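PDB 2HJN: DBF2 kinase activator protein MOB1 from Saccharomyces cerevisiae, which binds and activates the Dbf2 protein kinase, allowing its phosphorylation by Cdc15 in the mitotic exit network of late anaphase. Local coordinates for residues Asn91-Ser96 with Thr199-Ser204; Arg176-Tyr181 with Arg206-Phe211. All coordinates share one frame; numbering follows the deposited sequence.

Contact 1 (Asn91-Ser96 with Thr199-Ser204); sequences NMLYGS and TVLNTS
Leu-93 and Leu-201 sit at the centre of this near-antiparallel crossing of helix 75-97 with helix 198-214, their CA atoms 7.1 Å apart. It is a helix-helix contact within the Mob1/phocein helical domain, next to the subunit interface. Leu-93 does most of the touching, and its two methyls divide the work. CD1 meets CD1 of Leu-201 at 3.9 Å and also lies against the hydroxyl oxygen of Ser-204, 4.0 Å from OG. CD2 reaches past the side chain to the backbone, 4.0 Å from CA of Leu-201, and brushes CG1 of Val-200. The first torsion of Leu-93 sets CG beside its own backbone N (chi1 -71°), and the second puts CD1 anti to CA (chi2 161°). Leu-201 also packs on Phe-189 and Ile-192 of helix 189-194 and on Tyr-185 of helix 165-187, which bury it.

Against this buried leucine side stands the edge at Val-200, which is only partly exposed and borders the homodimer interface. Met-92 is a selenomethionine here; its chain bends at chi2 and chi3 and crosses Val-200 at about a right angle, CE to CG1 at 3.7 Å. Val-200 packs on Val-200 of the second subunit, while Met-92 meets Ser-96 of that subunit.

Ser-204 OG is hydrogen-bonded to Gln-89 OE1 and makes a probable, unusually short hydrogen bond to Tyr-181 OH. Across the two segments the contact is almost wholly apolar, with the serine OG against a leucine methyl the exception, so the fit of the helices depends on shape.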
loop_
_atom_site.group_PDB
_atom_site.type_symbol
_atom_site.label_atom_id
_atom_site.label_comp_id
_atom_site.label_asym_id
_atom_site.label_seq_id
_atom_site.Cartn_x
_atom_site.Cartn_y
_atom_site.Cartn_z
ATOM N N ASN A 91 2.711 -0.588 -8.613
ATOM C CA ASN A 91 2.716 0.769 -8.073
ATOM C C ASN A 91 2.305 0.838 -6.583
ATOM O O ASN A 91 3.008 1.491 -5.779
ATOM C CB ASN A 91 1.791 1.709 -8.908
ATOM C CG ASN A 91 1.914 3.144 -8.475
ATOM O OD1 ASN A 91 3.002 3.755 -8.596
ATOM N ND2 ASN A 91 0.820 3.711 -7.943
HETATM N N MSE A 92 1.207 0.163 -6.216
HETATM C CA MSE A 92 0.751 0.139 -4.814
HETATM C C MSE A 92 1.755 -0.598 -3.918
HETATM O O MSE A 92 2.094 -0.117 -2.816
HETATM C CB MSE A 92 -0.679 -0.454 -4.700
HETATM C CG MSE A 92 -1.171 -0.647 -3.211
HETATM SE SE MSE A 92 -0.484 -2.305 -2.411
HETATM C CE MSE A 92 -1.535 -3.472 -3.566
ATOM N N LEU A 93 2.290 -1.711 -4.409
ATOM C CA LEU A 93 3.271 -2.498 -3.641
ATOM C C LEU A 93 4.637 -1.787 -3.489
ATOM O O LEU A 93 5.192 -1.747 -2.398
ATOM C CB LEU A 93 3.410 -3.896 -4.236
ATOM C CG LEU A 93 2.204 -4.854 -4.039
ATOM C CD1 LEU A 93 2.312 -5.973 -5.060
ATOM C CD2 LEU A 93 2.087 -5.445 -2.611
ATOM N N TYR A 94 5.162 -1.173 -4.553
ATOM C CA TYR A 94 6.429 -0.375 -4.405
ATOM C C TYR A 94 6.238 0.828 -3.540
ATOM O O TYR A 94 7.087 1.180 -2.708
ATOM C CB TYR A 94 7.061 -0.013 -5.768
ATOM C CG TYR A 94 8.553 -0.200 -5.782
ATOM C CD1 TYR A 94 9.119 -1.358 -6.299
ATOM C CD2 TYR A 94 9.406 0.761 -5.251
ATOM C CE1 TYR A 94 10.495 -1.554 -6.284
ATOM C CE2 TYR A 94 10.826 0.582 -5.248
ATOM C CZ TYR A 94 11.345 -0.577 -5.764
ATOM O OH TYR A 94 12.697 -0.776 -5.785
ATOM N N GLY A 95 5.091 1.430 -3.667
ATOM C CA GLY A 95 4.739 2.587 -2.878
ATOM C C GLY A 95 4.721 2.296 -1.406
ATOM O O GLY A 95 5.008 3.169 -0.619
ATOM N N SER A 96 4.329 1.089 -1.012
ATOM C CA SER A 96 4.278 0.742 0.408
ATOM C C SER A 96 5.669 0.689 1.076
ATOM O O SER A 96 5.826 0.966 2.285
ATOM C CB SER A 96 3.516 -0.587 0.622
ATOM O OG SER A 96 4.328 -1.707 0.311
ATOM N N THR A 199 0.484 -11.549 1.718
ATOM C CA THR A 199 -0.594 -12.250 0.974
ATOM C C THR A 199 -1.034 -11.440 -0.254
ATOM O O THR A 199 -1.209 -12.002 -1.330
ATOM C CB THR A 199 -1.804 -12.666 1.910
ATOM O OG1 THR A 199 -1.331 -13.460 3.014
ATOM C CG2 THR A 199 -2.825 -13.508 1.145
ATOM N N VAL A 200 -1.128 -10.112 -0.107
ATOM C CA VAL A 200 -1.399 -9.234 -1.230
ATOM C C VAL A 200 -0.257 -9.343 -2.273
ATOM O O VAL A 200 -0.525 -9.378 -3.491
ATOM C CB VAL A 200 -1.615 -7.763 -0.785
ATOM C CG1 VAL A 200 -1.752 -6.845 -2.004
ATOM C CG2 VAL A 200 -2.847 -7.643 0.039
ATOM N N LEU A 201 0.996 -9.389 -1.812
ATOM C CA LEU A 201 2.140 -9.478 -2.754
ATOM C C LEU A 201 2.077 -10.809 -3.511
ATOM O O LEU A 201 2.165 -10.836 -4.733
ATOM C CB LEU A 201 3.499 -9.375 -2.006
ATOM C CG LEU A 201 4.788 -9.588 -2.824
ATOM C CD1 LEU A 201 4.858 -8.724 -4.092
ATOM C CD2 LEU A 201 6.057 -9.355 -1.899
ATOM N N ASN A 202 1.931 -11.907 -2.763
ATOM C CA ASN A 202 1.924 -13.267 -3.338
ATOM C C ASN A 202 0.715 -13.495 -4.252
ATOM O O ASN A 202 0.844 -14.178 -5.274
ATOM C CB ASN A 202 1.995 -14.370 -2.257
ATOM C CG ASN A 202 3.318 -14.406 -1.496
ATOM O OD1 ASN A 202 4.333 -13.835 -1.906
ATOM N ND2 ASN A 202 3.296 -15.083 -0.338
ATOM N N THR A 203 -0.427 -12.912 -3.895
ATOM C CA THR A 203 -1.647 -13.000 -4.726
ATOM C C THR A 203 -1.514 -12.271 -6.049
ATOM O O THR A 203 -1.857 -12.836 -7.077
ATOM C CB THR A 203 -2.955 -12.562 -3.965
ATOM O OG1 THR A 203 -3.115 -13.370 -2.764
ATOM C CG2 THR A 203 -4.182 -12.736 -4.849
ATOM N N SER A 204 -1.023 -11.023 -6.019
ATOM C CA SER A 204 -0.696 -10.228 -7.262
ATOM C C SER A 204 0.265 -10.949 -8.188
ATOM O O SER A 204 0.041 -11.075 -9.390
ATOM C CB SER A 204 -0.080 -8.870 -6.834
ATOM O OG SER A 204 0.313 -8.005 -7.934
#

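Contact 2 (Arg176-Tyr181 with Arg206-Phe211); sequences RLFRVY and RHFCLF. With SO4 (sulfate ion), chain C.
Phe-178 and Phe-208 both carry CG anti to the backbone N (chi1 -172° and -177°), while Tyr-181 has its CG beside the N, and these choices gather three rings between two antiparallel helices of the Mob1/phocein helical bundle. Phe-208 is the inserted group. Tyr-181 gives it a T-shaped (edge-to-face) stack, planes at 66°: CE2 of the tyrosine sits 3.7 Å from CD1 of Phe-208, over one face and displaced toward the rim. CE2 of Phe-208 comes to the edge of the Phe-178 ring, 4.0 Å from CD1. CE1 of Phe-208 lies 4.1 Å from CB of Leu-177. Phe-86 of helix 75-97 adds another edge-to-face partner to Phe-208.

On a different side of helix 165-187, Arg-176 and Arg-179 extend to a sulfate, probably from the crystallisation liquor; the bond from Arg-176 NE to O4 is weak. An alanine in place of Arg-176, lacking the guanidinium, would probably leave the Trp-142 ring without its cation and the sulfate held less firmly, by Arg-175 and Arg-179. Arg-179 grips the ion with two nearly straight bonds, NH1 to O4 at 2.9 Å and NH2 to O2 at 3.1 Å.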
loop_
_atom_site.group_PDB
_atom_site.type_symbol
_atom_site.label_atom_id
_atom_site.label_comp_id
_atom_site.label_asym_id
_atom_site.label_seq_id
_atom_site.Cartn_x
_atom_site.Cartn_y
_atom_site.Cartn_z
ATOM N N ARG A 176 9.399 -6.218 -18.425
ATOM C CA ARG A 176 9.917 -5.179 -17.503
ATOM C C ARG A 176 9.247 -5.126 -16.104
ATOM O O ARG A 176 9.942 -5.034 -15.068
ATOM C CB ARG A 176 9.888 -3.839 -18.224
ATOM C CG ARG A 176 10.774 -3.904 -19.501
ATOM C CD ARG A 176 10.750 -2.607 -20.305
ATOM N NE ARG A 176 11.299 -2.777 -21.641
ATOM C CZ ARG A 176 11.644 -1.770 -22.445
ATOM N NH1 ARG A 176 11.514 -0.493 -22.044
ATOM N NH2 ARG A 176 12.103 -2.037 -23.665
ATOM N N LEU A 177 7.912 -5.193 -16.045
ATOM C CA LEU A 177 7.230 -5.177 -14.750
ATOM C C LEU A 177 7.675 -6.348 -13.866
ATOM O O LEU A 177 7.812 -6.191 -12.645
ATOM C CB LEU A 177 5.705 -5.173 -14.957
ATOM C CG LEU A 177 5.095 -3.888 -15.556
ATOM C CD1 LEU A 177 3.554 -4.009 -15.740
ATOM C CD2 LEU A 177 5.448 -2.616 -14.764
ATOM N N PHE A 178 7.933 -7.511 -14.472
ATOM C CA PHE A 178 8.481 -8.673 -13.708
ATOM C C PHE A 178 9.738 -8.343 -12.935
ATOM O O PHE A 178 9.829 -8.743 -11.803
ATOM C CB PHE A 178 8.716 -9.943 -14.578
ATOM C CG PHE A 178 9.084 -11.192 -13.757
ATOM C CD1 PHE A 178 8.124 -12.165 -13.459
ATOM C CD2 PHE A 178 10.401 -11.390 -13.320
ATOM C CE1 PHE A 178 8.451 -13.290 -12.703
ATOM C CE2 PHE A 178 10.749 -12.515 -12.516
ATOM C CZ PHE A 178 9.773 -13.452 -12.217
ATOM N N ARG A 179 10.706 -7.637 -13.549
ATOM C CA ARG A 179 11.949 -7.209 -12.873
ATOM C C ARG A 179 11.681 -6.412 -11.565
ATOM O O ARG A 179 12.506 -6.434 -10.661
ATOM C CB ARG A 179 12.806 -6.328 -13.826
ATOM C CG ARG A 179 13.291 -7.131 -15.086
ATOM C CD ARG A 179 13.986 -6.380 -16.209
ATOM N NE ARG A 179 14.075 -7.321 -17.324
ATOM C CZ ARG A 179 14.071 -7.010 -18.610
ATOM N NH1 ARG A 179 14.001 -5.756 -18.988
ATOM N NH2 ARG A 179 14.154 -7.988 -19.527
ATOM N N VAL A 180 10.557 -5.679 -11.510
ATOM C CA VAL A 180 10.162 -4.922 -10.278
ATOM C C VAL A 180 9.742 -5.906 -9.199
ATOM O O VAL A 180 10.166 -5.779 -8.041
ATOM C CB VAL A 180 9.033 -3.894 -10.548
ATOM C CG1 VAL A 180 8.727 -3.104 -9.259
ATOM C CG2 VAL A 180 9.444 -2.917 -11.723
ATOM N N TYR A 181 8.935 -6.901 -9.557
ATOM C CA TYR A 181 8.607 -7.974 -8.578
ATOM C C TYR A 181 9.883 -8.648 -8.079
ATOM O O TYR A 181 10.004 -8.929 -6.869
ATOM C CB TYR A 181 7.719 -9.080 -9.195
ATOM C CG TYR A 181 6.234 -8.794 -9.229
ATOM C CD1 TYR A 181 5.489 -8.676 -8.059
ATOM C CD2 TYR A 181 5.570 -8.686 -10.455
ATOM C CE1 TYR A 181 4.108 -8.437 -8.129
ATOM C CE2 TYR A 181 4.233 -8.455 -10.527
ATOM C CZ TYR A 181 3.503 -8.338 -9.366
ATOM O OH TYR A 181 2.175 -8.144 -9.505
ATOM N N ARG A 206 1.108 -14.174 -8.249
ATOM C CA ARG A 206 0.491 -15.397 -8.726
ATOM C C ARG A 206 -0.419 -15.094 -9.935
ATOM O O ARG A 206 -0.368 -15.800 -10.932
ATOM C CB ARG A 206 -0.343 -16.059 -7.596
ATOM C CG ARG A 206 -1.273 -17.261 -8.044
ATOM C CD ARG A 206 -2.087 -17.917 -6.854
ATOM N NE ARG A 206 -3.318 -17.179 -6.490
ATOM C CZ ARG A 206 -3.598 -16.714 -5.259
ATOM N NH1 ARG A 206 -2.725 -16.894 -4.260
ATOM N NH2 ARG A 206 -4.743 -16.069 -5.018
ATOM N N HIS A 207 -1.278 -14.082 -9.810
ATOM C CA HIS A 207 -2.211 -13.684 -10.880
ATOM C C HIS A 207 -1.429 -13.164 -12.118
ATOM O O HIS A 207 -1.797 -13.468 -13.281
ATOM C CB HIS A 207 -3.247 -12.685 -10.314
ATOM C CG HIS A 207 -4.314 -12.271 -11.299
ATOM N ND1 HIS A 207 -4.768 -10.969 -11.403
ATOM C CD2 HIS A 207 -4.998 -12.977 -12.234
ATOM C CE1 HIS A 207 -5.690 -10.895 -12.346
ATOM N NE2 HIS A 207 -5.845 -12.096 -12.872
ATOM N N PHE A 208 -0.333 -12.428 -11.873
ATOM C CA PHE A 208 0.555 -11.928 -12.953
ATOM C C PHE A 208 1.119 -13.120 -13.765
ATOM O O PHE A 208 1.037 -13.137 -14.988
ATOM C CB PHE A 208 1.683 -11.069 -12.332
ATOM C CG PHE A 208 2.632 -10.431 -13.336
ATOM C CD1 PHE A 208 2.460 -9.106 -13.732
ATOM C CD2 PHE A 208 3.738 -11.135 -13.828
ATOM C CE1 PHE A 208 3.368 -8.471 -14.666
ATOM C CE2 PHE A 208 4.660 -10.537 -14.736
ATOM C CZ PHE A 208 4.482 -9.188 -15.148
ATOM N N CYS A 209 1.648 -14.129 -13.054
ATOM C CA CYS A 209 2.267 -15.307 -13.652
ATOM C C CYS A 209 1.269 -16.241 -14.338
ATOM O O CYS A 209 1.599 -16.802 -15.367
ATOM C CB CYS A 209 3.088 -16.091 -12.619
ATOM S SG CYS A 209 4.564 -15.181 -12.027
ATOM N N LEU A 210 0.093 -16.449 -13.757
ATOM C CA LEU A 210 -0.946 -17.246 -14.415
ATOM C C LEU A 210 -1.455 -16.605 -15.703
ATOM O O LEU A 210 -1.685 -17.299 -16.707
ATOM C CB LEU A 210 -2.126 -17.516 -13.465
ATOM C CG LEU A 210 -1.796 -18.453 -12.315
ATOM C CD1 LEU A 210 -2.898 -18.366 -11.238
ATOM C CD2 LEU A 210 -1.645 -19.881 -12.882
ATOM N N PHE A 211 -1.595 -15.276 -15.671
ATOM C CA PHE A 211 -2.072 -14.497 -16.819
ATOM C C PHE A 211 -1.075 -14.592 -17.986
ATOM O O PHE A 211 -1.459 -14.908 -19.121
ATOM C CB PHE A 211 -2.355 -13.051 -16.404
ATOM C CG PHE A 211 -3.181 -12.295 -17.391
ATOM C CD1 PHE A 211 -4.561 -12.230 -17.252
ATOM C CD2 PHE A 211 -2.581 -11.635 -18.449
ATOM C CE1 PHE A 211 -5.332 -11.569 -18.160
ATOM C CE2 PHE A 211 -3.361 -10.960 -19.378
ATOM C CZ PHE A 211 -4.734 -10.931 -19.222
HETATM S S SO4 C . 13.573 -5.762 -22.874
HETATM O O1 SO4 C . 12.207 -5.927 -23.385
HETATM O O2 SO4 C . 14.026 -7.102 -22.460
HETATM O O3 SO4 C . 14.449 -5.098 -23.825
HETATM O O4 SO4 C . 13.672 -4.893 -21.715
#

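Overall arrangement
Helix 198-214 is common to both contacts: its first turns meet helix 75-97 in contact 1, and the following turns meet helix 165-187 in contact 2. The centres lie about 11 Å apart, and along the chain the segments alternate, 91-96, 176-181, 199-204, 206-211, so the two pairings interleave. The serine-tyrosine pair bridges them, and Tyr-94 packs on Val-180. Helix 75-97, distant in sequence, thus joins two helices that lie close together in the chain in one buried core. Helix 165-187 also carries the zinc ligand His-183; the zinc ion lies about 12 Å from the side chains of Leu-201 and Tyr-181. Contact 1 reaches the dimer interface, whereas the segments of contact 2 touch no second subunit.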